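Predicted acetamidase/formamidase (Thermoanaerobacter tengcongensis, PDB 3TKK) probably hydrolyses carbon-nitrogen bonds in small linear amides such as formamide or acetamide, and holds zinc and calcium ions side by side. Local coordinates at residues 70-75 and 174-179; 128-133 and 185-190; 180-185 and 205-210; 233-238 and 280-285. One frame throughout, in Å; residues are numbered along the deposited sequence.

Interaction 1: 70-75 and 174-179; sequences GAKEGD and FVEGAL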
loop_
_atom_site.group_PDB
_atom_site.type_symbol
_atom_site.label_atom_id
_atom_site.label_comp_id
_atom_site.label_asym_id
_atom_site.label_seq_id
_atom_site.Cartn_x
_atom_site.Cartn_y
_atom_site.Cartn_z
ATOM N N GLY A 70 30.708 12.358 -14.599
ATOM C CA GLY A 70 31.232 12.093 -13.228
ATOM C C GLY A 70 30.520 10.872 -12.663
ATOM O O GLY A 70 30.957 10.284 -11.641
ATOM N N ALA A 71 29.405 10.481 -13.268
ATOM C CA ALA A 71 28.693 9.399 -12.667
ATOM C C ALA A 71 29.431 8.196 -13.073
ATOM O O ALA A 71 29.639 8.012 -14.272
ATOM C CB ALA A 71 27.139 9.341 -13.239
ATOM N N LYS A 72 29.815 7.349 -12.105
ATOM C CA LYS A 72 30.462 6.117 -12.413
ATOM C C LYS A 72 29.748 4.904 -11.844
ATOM O O LYS A 72 28.963 5.013 -10.896
ATOM C CB LYS A 72 31.916 6.168 -11.895
ATOM C CG LYS A 72 32.775 7.120 -12.815
ATOM C CD LYS A 72 34.244 7.045 -12.587
ATOM C CE LYS A 72 34.934 8.310 -13.190
ATOM N NZ LYS A 72 35.166 8.422 -14.704
ATOM N N GLU A 73 30.012 3.734 -12.404
ATOM C CA GLU A 73 29.443 2.526 -11.828
ATOM C C GLU A 73 29.602 2.467 -10.313
ATOM O O GLU A 73 30.687 2.529 -9.835
ATOM C CB GLU A 73 30.152 1.294 -12.388
ATOM C CG GLU A 73 29.707 -0.004 -11.717
ATOM C CD GLU A 73 30.222 -1.251 -12.460
ATOM O OE1 GLU A 73 31.322 -1.204 -13.092
ATOM O OE2 GLU A 73 29.545 -2.278 -12.425
ATOM N N GLY A 74 28.493 2.341 -9.551
ATOM C CA GLY A 74 28.646 2.205 -8.079
ATOM C C GLY A 74 28.234 3.507 -7.393
ATOM O O GLY A 74 27.968 3.471 -6.176
ATOM N N ASP A 75 28.206 4.647 -8.125
ATOM C CA ASP A 75 27.696 5.892 -7.523
ATOM C C ASP A 75 26.196 5.897 -7.474
ATOM O O ASP A 75 25.522 4.914 -7.786
ATOM C CB ASP A 75 28.071 7.098 -8.439
ATOM C CG ASP A 75 29.565 7.319 -8.539
ATOM O OD1 ASP A 75 30.299 6.768 -7.685
ATOM O OD2 ASP A 75 29.996 8.031 -9.463
ATOM N N PHE A 174 24.857 1.966 -12.917
ATOM C CA PHE A 174 25.414 0.750 -13.455
ATOM C C PHE A 174 26.468 1.001 -14.513
ATOM O O PHE A 174 27.334 0.166 -14.685
ATOM C CB PHE A 174 24.302 -0.188 -13.912
ATOM C CG PHE A 174 23.355 -0.546 -12.754
ATOM C CD1 PHE A 174 23.766 -1.440 -11.757
ATOM C CD2 PHE A 174 22.153 0.073 -12.624
ATOM C CE1 PHE A 174 22.956 -1.734 -10.707
ATOM C CE2 PHE A 174 21.321 -0.183 -11.550
ATOM C CZ PHE A 174 21.681 -1.087 -10.592
ATOM N N VAL A 175 26.396 2.141 -15.226
ATOM C CA VAL A 175 27.318 2.433 -16.294
ATOM C C VAL A 175 27.722 3.858 -16.242
ATOM O O VAL A 175 27.007 4.762 -15.769
ATOM C CB VAL A 175 26.759 2.178 -17.708
ATOM C CG1 VAL A 175 26.035 0.856 -17.753
ATOM C CG2 VAL A 175 25.783 3.242 -18.035
ATOM N N GLU A 176 28.895 4.059 -16.776
ATOM C CA GLU A 176 29.486 5.378 -16.908
ATOM C C GLU A 176 28.487 6.381 -17.487
ATOM O O GLU A 176 27.900 6.109 -18.528
ATOM C CB GLU A 176 30.738 5.263 -17.802
ATOM C CG GLU A 176 31.587 6.482 -17.881
ATOM C CD GLU A 176 32.439 6.735 -16.616
ATOM O OE1 GLU A 176 32.737 5.790 -15.903
ATOM O OE2 GLU A 176 32.793 7.898 -16.315
ATOM N N GLY A 177 28.328 7.516 -16.823
ATOM C CA GLY A 177 27.466 8.624 -17.244
ATOM C C GLY A 177 25.966 8.322 -16.880
ATOM O O GLY A 177 25.131 9.098 -17.153
ATOM N N ALA A 178 25.707 7.161 -16.261
ATOM C CA ALA A 178 24.415 6.670 -15.789
ATOM C C ALA A 178 23.434 6.452 -16.946
ATOM O O ALA A 178 22.704 5.523 -16.883
ATOM C CB ALA A 178 23.775 7.682 -14.692
ATOM N N LEU A 179 23.255 7.411 -17.870
ATOM C CA LEU A 179 22.244 7.302 -18.971
ATOM C C LEU A 179 20.793 7.336 -18.457
ATOM O O LEU A 179 20.030 6.322 -18.443
ATOM C CB LEU A 179 22.496 6.043 -19.812
ATOM C CG LEU A 179 23.914 6.026 -20.514
ATOM C CD1 LEU A 179 24.122 4.751 -21.328
ATOM C CD2 LEU A 179 24.321 7.200 -21.525
HETATM O O HOH W 1 31.765 3.239 -14.926
#
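Lys72 and Glu176 meet where two type II beta turns, Lys72 to Asp75 and Val175 to Ala178, are set against each other, each in a loop between two beta strands (62-69 and 76-86; 168-172 and 180-186). Their side chains run alongside one another and point the same way. Glu176 keeps CG anti to its backbone N (chi1 -171°) and then bends at chi2, which brings the carboxylate back over the lysine chain. Lys72 NZ closes a salt bridge to Glu176 OE2 at 2.9 Å, reaching the oxygen on its syn side and somewhat out of the carboxylate plane, while Lys72 CG passes 3.4 Å from Glu176 OE1. That second oxygen is used as well: water 1 donates to Glu176 OE1 and accepts from Glu73 N, so both carboxylate oxygens are held. In the backbone, Gly177 N donates an almost straight bond to Ala71 O (172° at the hydrogen). The positive phi of Gly177, at the third position of its turn, favours glycine. On the buried side the methyls Ala71 CB and Ala178 CB touch at 4.0 Å, and Ala71 also packs on Val211 of strand 203-212. Asp75 folds back within its own turn and forms a salt bridge with Lys213. Asp75 OD2 takes the backbone N-H of Lys72 at 2.7 Å, from above the carboxylate plane.

Interaction 2: 128-133 and 185-190; sequences LPVKPM and LHALMG. With ZN (zinc ion), chain F.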
loop_
_atom_site.group_PDB
_atom_site.type_symbol
_atom_site.label_atom_id
_atom_site.label_comp_id
_atom_site.label_asym_id
_atom_site.label_seq_id
_atom_site.Cartn_x
_atom_site.Cartn_y
_atom_site.Cartn_z
ATOM N N LEU A 128 -11.573 15.031 -11.870
ATOM C CA LEU A 128 -10.668 14.582 -10.802
ATOM C C LEU A 128 -9.423 15.413 -10.832
ATOM O O LEU A 128 -8.699 15.435 -11.875
ATOM C CB LEU A 128 -10.185 13.128 -11.029
ATOM C CG LEU A 128 -11.409 12.202 -11.194
ATOM C CD1 LEU A 128 -10.863 10.811 -11.646
ATOM C CD2 LEU A 128 -12.159 12.051 -9.895
ATOM N N PRO A 129 -9.106 16.024 -9.681
ATOM C CA PRO A 129 -7.939 16.991 -9.605
ATOM C C PRO A 129 -6.674 16.296 -10.092
ATOM O O PRO A 129 -6.514 15.101 -9.764
ATOM C CB PRO A 129 -7.867 17.287 -8.095
ATOM C CG PRO A 129 -9.525 17.345 -7.698
ATOM C CD PRO A 129 -9.790 15.892 -8.376
ATOM N N VAL A 130 -5.787 16.969 -10.839
ATOM C CA VAL A 130 -4.625 16.215 -11.421
ATOM C C VAL A 130 -3.631 15.925 -10.309
ATOM O O VAL A 130 -3.606 16.664 -9.300
ATOM C CB VAL A 130 -3.919 17.006 -12.568
ATOM C CG1 VAL A 130 -4.840 16.969 -13.778
ATOM C CG2 VAL A 130 -3.687 18.466 -12.137
ATOM N N LYS A 131 -2.886 14.836 -10.436
ATOM C CA LYS A 131 -1.743 14.553 -9.519
ATOM C C LYS A 131 -0.640 14.005 -10.406
ATOM O O LYS A 131 -0.392 12.814 -10.476
ATOM C CB LYS A 131 -2.139 13.574 -8.402
ATOM C CG LYS A 131 -3.192 14.222 -7.439
ATOM C CD LYS A 131 -3.529 13.040 -6.439
ATOM C CE LYS A 131 -4.490 13.591 -5.289
ATOM N NZ LYS A 131 -5.222 12.363 -4.841
ATOM N N PRO A 132 0.072 14.900 -11.093
ATOM C CA PRO A 132 1.005 14.374 -12.179
ATOM C C PRO A 132 2.164 13.625 -11.635
ATOM O O PRO A 132 2.672 13.958 -10.556
ATOM C CB PRO A 132 1.579 15.635 -12.785
ATOM C CG PRO A 132 0.400 16.577 -12.578
ATOM C CD PRO A 132 -0.128 16.310 -11.190
ATOM N N MET A 133 2.619 12.606 -12.388
ATOM C CA MET A 133 3.670 11.807 -11.848
ATOM C C MET A 133 4.393 11.201 -13.075
ATOM O O MET A 133 3.887 11.325 -14.228
ATOM C CB MET A 133 3.107 10.579 -11.026
ATOM C CG MET A 133 2.061 9.711 -11.847
ATOM S SD MET A 133 1.787 8.052 -11.185
ATOM C CE MET A 133 3.271 7.361 -11.721
ATOM N N LEU A 185 4.374 9.993 -18.563
ATOM C CA LEU A 185 3.726 10.780 -17.592
ATOM C C LEU A 185 2.247 10.422 -17.450
ATOM O O LEU A 185 1.615 9.947 -18.450
ATOM C CB LEU A 185 3.843 12.353 -17.822
ATOM C CG LEU A 185 5.204 13.003 -18.196
ATOM C CD1 LEU A 185 5.141 14.645 -18.448
ATOM C CD2 LEU A 185 6.244 12.727 -17.205
ATOM N N HIS A 186 1.725 10.691 -16.223
ATOM C CA HIS A 186 0.282 10.404 -15.934
ATOM C C HIS A 186 -0.219 11.651 -15.297
ATOM O O HIS A 186 0.525 12.189 -14.511
ATOM C CB HIS A 186 0.007 9.244 -14.969
ATOM C CG HIS A 186 0.503 7.918 -15.448
ATOM N ND1 HIS A 186 0.912 6.934 -14.594
ATOM C CD2 HIS A 186 0.604 7.410 -16.684
ATOM C CE1 HIS A 186 1.395 5.921 -15.286
ATOM N NE2 HIS A 186 1.208 6.195 -16.571
ATOM N N ALA A 187 -1.352 12.173 -15.758
ATOM C CA ALA A 187 -1.976 13.295 -15.047
ATOM C C ALA A 187 -2.566 12.881 -13.659
ATOM O O ALA A 187 -2.861 13.740 -12.799
ATOM C CB ALA A 187 -3.136 13.788 -15.916
ATOM N N LEU A 188 -2.798 11.601 -13.484
ATOM C CA LEU A 188 -3.443 10.968 -12.326
ATOM C C LEU A 188 -3.294 9.451 -12.434
ATOM O O LEU A 188 -3.529 8.946 -13.464
ATOM C CB LEU A 188 -4.931 11.185 -12.352
ATOM C CG LEU A 188 -5.659 10.920 -11.001
ATOM C CD1 LEU A 188 -4.977 11.535 -9.742
ATOM C CD2 LEU A 188 -7.192 11.320 -11.175
ATOM N N MET A 189 -3.040 8.787 -11.313
ATOM C CA MET A 189 -3.019 7.300 -11.307
ATOM C C MET A 189 -3.135 6.918 -9.818
ATOM O O MET A 189 -2.577 7.599 -8.938
ATOM C CB MET A 189 -1.651 6.768 -11.887
ATOM C CG MET A 189 -1.643 5.165 -12.040
ATOM S SD MET A 189 0.059 4.608 -12.192
ATOM C CE MET A 189 0.484 4.701 -10.465
ATOM N N GLY A 190 -3.825 5.831 -9.510
ATOM C CA GLY A 190 -3.804 5.287 -8.203
ATOM C C GLY A 190 -2.852 4.154 -8.009
ATOM O O GLY A 190 -2.544 3.334 -8.936
HETATM ZN ZN ZN F . 1.332 4.989 -18.296
HETATM O O HOH W 2 -1.048 10.404 -9.833
HETATM O O HOH W 3 1.228 3.127 -17.473
#
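The zinc site of this protein draws one ligand, His186, from strand 180-186, and the antiparallel pairing of that residue with Met133 carries the contact. His186 NE2 binds zinc at 2.1 Å, in company with Asp184 and Glu200. Met133 and His186 form a hydrogen-bonded pair: Met133 N donates to His186 O at 3.0 Å, and His186 N returns a bond to Met133 O. Beyond it, Lys131 N reaches Ala187 O at 2.6 Å. Met133 starts with CG in the crowded position between its backbone N and carbonyl carbon (chi1 53°), which brings the thioether, on the same face of the sheet, to the imidazole. Its SD lies at the edge of the ring, near the ring plane, and accepts a weak bond from His186 ND1 at 3.7 Å; Met189 CE touches the same sulfur. An alanine in place of Met133 would probably leave His186 ND1 without its sulfur partner and open a gap beside Met189, giving the zinc-bound ring more freedom to turn. At the far end Leu188 spreads its two methyls, CD1 against Lys131 CB and CD2 against Leu128, which also packs on Thr270 of the second subunit. The leucine side chains cross at about a right angle, with Leu128 CB a tight 3.5 Å from Leu188 CD2.

Interaction 3: 180-185 and 205-210; sequences LALGDL and VLLEVE. With ZN (zinc ion), chain F; CA (calcium ion), chain G.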
loop_
_atom_site.group_PDB
_atom_site.type_symbol
_atom_site.label_atom_id
_atom_site.label_comp_id
_atom_site.label_asym_id
_atom_site.label_seq_id
_atom_site.Cartn_x
_atom_site.Cartn_y
_atom_site.Cartn_z
ATOM N N LEU A 180 20.382 8.529 -18.113
ATOM C CA LEU A 180 19.054 8.698 -17.557
ATOM C C LEU A 180 18.065 8.876 -18.649
ATOM O O LEU A 180 18.367 9.616 -19.604
ATOM C CB LEU A 180 19.075 9.883 -16.668
ATOM C CG LEU A 180 17.725 10.431 -16.099
ATOM C CD1 LEU A 180 17.155 9.469 -14.934
ATOM C CD2 LEU A 180 17.941 11.737 -15.526
ATOM N N ALA A 181 16.882 8.243 -18.558
ATOM C CA ALA A 181 15.781 8.554 -19.536
ATOM C C ALA A 181 14.439 8.464 -18.744
ATOM O O ALA A 181 14.367 7.806 -17.668
ATOM C CB ALA A 181 15.708 7.664 -20.699
ATOM N N LEU A 182 13.491 9.280 -19.207
ATOM C CA LEU A 182 12.131 9.376 -18.538
ATOM C C LEU A 182 10.968 9.495 -19.524
ATOM O O LEU A 182 11.080 10.025 -20.637
ATOM C CB LEU A 182 12.078 10.329 -17.345
ATOM C CG LEU A 182 12.286 11.849 -17.809
ATOM C CD1 LEU A 182 11.859 12.821 -16.862
ATOM C CD2 LEU A 182 13.746 12.027 -17.872
ATOM N N GLY A 183 9.823 9.028 -19.144
ATOM C CA GLY A 183 8.667 9.320 -19.936
ATOM C C GLY A 183 7.420 8.814 -19.198
ATOM O O GLY A 183 7.449 8.647 -18.017
ATOM N N ASP A 184 6.410 8.434 -19.980
ATOM C CA ASP A 184 5.136 7.890 -19.461
ATOM C C ASP A 184 4.565 8.661 -18.377
ATOM O O ASP A 184 4.281 8.027 -17.321
ATOM C CB ASP A 184 5.438 6.428 -18.975
ATOM C CG ASP A 184 4.232 5.693 -18.423
ATOM O OD1 ASP A 184 3.166 5.799 -18.992
ATOM O OD2 ASP A 184 4.295 4.907 -17.420
ATOM N N LEU A 185 4.374 9.993 -18.563
ATOM C CA LEU A 185 3.726 10.780 -17.592
ATOM C C LEU A 185 2.247 10.422 -17.450
ATOM O O LEU A 185 1.615 9.947 -18.450
ATOM C CB LEU A 185 3.843 12.353 -17.822
ATOM C CG LEU A 185 5.204 13.003 -18.196
ATOM C CD1 LEU A 185 5.141 14.645 -18.448
ATOM C CD2 LEU A 185 6.244 12.727 -17.205
ATOM N N VAL A 205 8.985 17.849 -17.978
ATOM C CA VAL A 205 9.455 17.636 -16.581
ATOM C C VAL A 205 10.679 18.556 -16.420
ATOM O O VAL A 205 11.679 18.422 -17.223
ATOM C CB VAL A 205 9.929 16.180 -16.343
ATOM C CG1 VAL A 205 10.650 16.024 -14.927
ATOM C CG2 VAL A 205 8.752 15.202 -16.495
ATOM N N LEU A 206 10.602 19.539 -15.484
ATOM C CA LEU A 206 11.818 20.217 -14.991
ATOM C C LEU A 206 12.535 19.423 -13.922
ATOM O O LEU A 206 11.977 19.225 -12.794
ATOM C CB LEU A 206 11.533 21.672 -14.514
ATOM C CG LEU A 206 12.746 22.501 -14.034
ATOM C CD1 LEU A 206 13.767 22.768 -15.129
ATOM C CD2 LEU A 206 12.322 24.001 -13.477
ATOM N N LEU A 207 13.741 18.908 -14.229
ATOM C CA LEU A 207 14.484 18.137 -13.228
ATOM C C LEU A 207 15.936 18.622 -13.090
ATOM O O LEU A 207 16.499 19.381 -13.935
ATOM C CB LEU A 207 14.499 16.682 -13.500
ATOM C CG LEU A 207 15.008 16.258 -14.878
ATOM C CD1 LEU A 207 16.494 16.342 -14.866
ATOM C CD2 LEU A 207 14.455 14.825 -15.277
ATOM N N GLU A 208 16.565 18.152 -12.034
ATOM C CA GLU A 208 17.967 18.493 -11.834
ATOM C C GLU A 208 18.676 17.193 -11.525
ATOM O O GLU A 208 18.049 16.299 -10.966
ATOM C CB GLU A 208 18.121 19.477 -10.677
ATOM C CG GLU A 208 19.561 19.539 -10.267
ATOM C CD GLU A 208 19.852 20.510 -9.119
ATOM O OE1 GLU A 208 19.034 21.452 -8.944
ATOM O OE2 GLU A 208 20.886 20.317 -8.408
ATOM N N VAL A 209 19.928 17.033 -11.934
ATOM C CA VAL A 209 20.646 15.823 -11.670
ATOM C C VAL A 209 21.825 16.107 -10.745
ATOM O O VAL A 209 22.466 17.122 -10.895
ATOM C CB VAL A 209 21.170 15.120 -12.936
ATOM C CG1 VAL A 209 20.053 14.448 -13.754
ATOM C CG2 VAL A 209 21.993 16.153 -13.863
ATOM N N GLU A 210 22.139 15.160 -9.840
ATOM C CA GLU A 210 23.400 15.203 -9.035
ATOM C C GLU A 210 24.031 13.821 -8.902
ATOM O O GLU A 210 23.344 12.881 -8.596
ATOM C CB GLU A 210 23.121 15.639 -7.635
ATOM C CG GLU A 210 22.815 17.099 -7.559
ATOM C CD GLU A 210 22.762 17.583 -6.121
ATOM O OE1 GLU A 210 23.211 16.857 -5.144
ATOM O OE2 GLU A 210 22.285 18.713 -5.985
HETATM ZN ZN ZN F . 1.332 4.989 -18.296
HETATM CA CA CA G . 3.657 2.701 -17.044
HETATM O O HOH W 3 1.228 3.127 -17.473
HETATM O O HOH W 4 3.908 2.213 -19.474
HETATM O O HOH W 5 2.785 0.482 -17.657
#
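Leu182 reaches tip to tip toward Val205 and Leu207 across the buried interior between two beta sheets, the strands 180-185 and 205-210 running roughly antiparallel (152° between their N-to-C directions) with their axes 10.2 Å apart. From CB, which points toward the other strand, the chain passes to CG, lodged between the backbone N and the carbonyl carbon (chi1 67°), and there it forks. CD1 makes most of the contact: it meets Leu207 CD2 at 3.6 Å and rests 3.9 Å from Val205 CB, close to both valine methyls. CD2, the other branch, also leans on Leu207 CD2, so that one leucine methyl touches both branches of Leu182. The contact continues along the strands on both sides. Leu185 CD2 packs on Val205 CG2 at 3.6 Å, while the side chains of Leu180 and Val209 slide past each other in opposite directions, Leu180 CD2 touching Val209 CG1 at 3.9 Å. Asp184 turns away from this apolar layer and bridges the metals, with OD1 on zinc at 2.1 Å and OD2 on calcium at 2.3 Å; water 3 binds both ions too. Strand 180-186 thus has an apolar side and, at Asp184, a metal-binding one. Around the layer, strand 31-36 adds Val34 against Leu182 and Leu32 against Leu207, strand 76-86 packs Val79 on Leu180 and Leu207, and strand 133-138 places Ile134 against Leu185 and Val205.

Interaction 4: 233-238 and 280-285; sequences SAESLD and DPLKTA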
loop_
_atom_site.group_PDB
_atom_site.type_symbol
_atom_site.label_atom_id
_atom_site.label_comp_id
_atom_site.label_asym_id
_atom_site.label_seq_id
_atom_site.Cartn_x
_atom_site.Cartn_y
_atom_site.Cartn_z
ATOM N N SER A 233 11.130 -4.348 -7.771
ATOM C CA SER A 233 10.176 -5.012 -8.632
ATOM C C SER A 233 10.610 -6.480 -8.729
ATOM O O SER A 233 11.767 -6.744 -8.565
ATOM C CB SER A 233 10.136 -4.323 -10.057
ATOM O OG SER A 233 9.944 -2.884 -9.882
ATOM N N ALA A 234 9.648 -7.369 -8.926
ATOM C CA ALA A 234 9.771 -8.824 -9.034
ATOM C C ALA A 234 8.510 -9.364 -9.637
ATOM O O ALA A 234 7.498 -8.654 -9.778
ATOM C CB ALA A 234 9.969 -9.453 -7.651
ATOM N N GLU A 235 8.569 -10.677 -9.899
ATOM C CA GLU A 235 7.495 -11.379 -10.482
ATOM C C GLU A 235 6.294 -11.491 -9.581
ATOM O O GLU A 235 5.206 -11.626 -10.111
ATOM C CB GLU A 235 7.919 -12.818 -10.891
ATOM C CG GLU A 235 8.477 -12.934 -12.286
ATOM C CD GLU A 235 7.802 -12.126 -13.499
ATOM O OE1 GLU A 235 6.647 -11.648 -13.472
ATOM O OE2 GLU A 235 8.496 -12.020 -14.557
ATOM N N SER A 236 6.443 -11.306 -8.265
ATOM C CA SER A 236 5.251 -11.157 -7.387
ATOM C C SER A 236 5.391 -10.010 -6.519
ATOM O O SER A 236 6.522 -9.586 -6.273
ATOM C CB SER A 236 5.163 -12.441 -6.452
ATOM O OG SER A 236 6.319 -12.439 -5.625
ATOM N N LEU A 237 4.262 -9.453 -6.078
ATOM C CA LEU A 237 4.208 -8.406 -5.084
ATOM C C LEU A 237 4.834 -8.820 -3.761
ATOM O O LEU A 237 5.517 -8.014 -3.142
ATOM C CB LEU A 237 2.729 -8.124 -4.801
ATOM C CG LEU A 237 2.261 -6.738 -4.600
ATOM C CD1 LEU A 237 2.940 -5.575 -5.438
ATOM C CD2 LEU A 237 0.732 -6.610 -4.749
ATOM N N ASP A 238 4.720 -10.122 -3.439
ATOM C CA ASP A 238 5.233 -10.680 -2.191
ATOM C C ASP A 238 6.786 -10.508 -2.233
ATOM O O ASP A 238 7.351 -9.951 -1.312
ATOM C CB ASP A 238 4.997 -12.185 -2.091
ATOM C CG ASP A 238 3.553 -12.576 -1.759
ATOM O OD1 ASP A 238 2.893 -11.926 -1.013
ATOM O OD2 ASP A 238 3.101 -13.652 -2.163
ATOM N N ASP A 280 2.175 -4.560 -14.506
ATOM C CA ASP A 280 3.231 -4.517 -15.516
ATOM C C ASP A 280 3.906 -5.906 -15.513
ATOM O O ASP A 280 3.509 -6.850 -14.771
ATOM C CB ASP A 280 4.274 -3.340 -15.314
ATOM C CG ASP A 280 3.609 -1.892 -15.344
ATOM O OD1 ASP A 280 2.670 -1.733 -16.139
ATOM O OD2 ASP A 280 4.036 -0.921 -14.622
ATOM N N PRO A 281 4.889 -6.105 -16.414
ATOM C CA PRO A 281 5.423 -7.465 -16.522
ATOM C C PRO A 281 6.038 -7.917 -15.160
ATOM O O PRO A 281 6.076 -9.057 -14.828
ATOM C CB PRO A 281 6.545 -7.302 -17.580
ATOM C CG PRO A 281 6.052 -6.124 -18.517
ATOM C CD PRO A 281 5.403 -5.163 -17.440
ATOM N N LEU A 282 6.535 -6.984 -14.365
ATOM C CA LEU A 282 6.836 -7.262 -12.994
ATOM C C LEU A 282 5.989 -6.292 -12.205
ATOM O O LEU A 282 5.641 -5.161 -12.760
ATOM C CB LEU A 282 8.306 -6.958 -12.799
ATOM C CG LEU A 282 9.415 -7.644 -13.587
ATOM C CD1 LEU A 282 10.917 -7.222 -13.100
ATOM C CD2 LEU A 282 9.290 -9.248 -13.610
ATOM N N LYS A 283 5.688 -6.629 -10.935
ATOM C CA LYS A 283 4.926 -5.684 -9.949
ATOM C C LYS A 283 5.952 -4.936 -9.169
ATOM O O LYS A 283 7.092 -5.387 -9.070
ATOM C CB LYS A 283 4.096 -6.569 -8.981
ATOM C CG LYS A 283 3.395 -7.768 -9.899
ATOM C CD LYS A 283 2.312 -8.341 -9.069
ATOM C CE LYS A 283 1.323 -9.323 -9.821
ATOM N NZ LYS A 283 1.849 -9.410 -11.144
ATOM N N THR A 284 5.579 -3.724 -8.806
ATOM C CA THR A 284 6.470 -2.872 -8.152
ATOM C C THR A 284 5.780 -2.528 -6.782
ATOM O O THR A 284 4.580 -2.171 -6.676
ATOM C CB THR A 284 6.665 -1.616 -8.951
ATOM O OG1 THR A 284 7.281 -1.918 -10.203
ATOM C CG2 THR A 284 7.565 -0.663 -8.192
ATOM N N ALA A 285 6.591 -2.580 -5.721
ATOM C CA ALA A 285 6.174 -2.250 -4.411
ATOM C C ALA A 285 7.155 -1.347 -3.799
ATOM O O ALA A 285 8.245 -1.107 -4.356
ATOM C CB ALA A 285 6.123 -3.579 -3.495
#
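Ser233 and Thr284 face each other as an antiparallel non-hydrogen-bonded pair, their hydroxyls on the same face of the sheet: Ser233 OG and Thr284 OG1 share a hydrogen bond of 2.9 Å. Each oxygen stands anti to its own carbonyl carbon, beside the backbone N (chi1 -52° in Ser233, -64° in Thr284), which brings the two together. Next along, Ala234 and Lys283 form the hydrogen-bonded pair, with Ala234 N on Lys283 O at 3.2 Å and Lys283 N on Ala234 O at 3.0 Å. The aliphatic part of Lys283 runs beside the start of helix 237-255, where Lys283 CB touches Leu237 CD1 at 3.9 Å, the two side chains crossing at about a right angle. Leu237 CD1 also meets Ala285 CB, which joins the first turn of the helix to the strand. In the second shell, the side-chain amide of Gln277 donates to Thr284 OG1 and so helps fix the hydroxyl pair. Ser236 is the N-cap of the helix, its OG accepting from Lys239 N. Leu237 N donates to Asp238 OD1 of the second subunit, and Asp238 OD1 in turn accepts from Leu237 N of that subunit. The hydroxyl pair thus lies on one face of the sheet and the Lys283-Leu237 contact on the other, while Asp238, near the N-terminus of the partner's helix, is probably stabilised as a carboxylate by that helix end as well as by the N-H of Leu237.

Strand 180-186 connects most of this set. Interaction 1 ends where interaction 3 begins in the sequence, their centres 16 Å apart, and interactions 2 and 3 share Leu185, their centres also 16 Å apart. Interactions 2 and 3 meet at zinc: His186 from one and Asp184 from the other bind the same ion, with water 3 common to both. Interaction 1 lies far from interaction 2, about 31 Å between centres and on the opposite side of the chain's centre. Interaction 4 comes to about 6 Å from interaction 3 at the nearest atoms; its Pro281 side chain lies about 8 Å from calcium, and like interaction 2 it touches the second subunit.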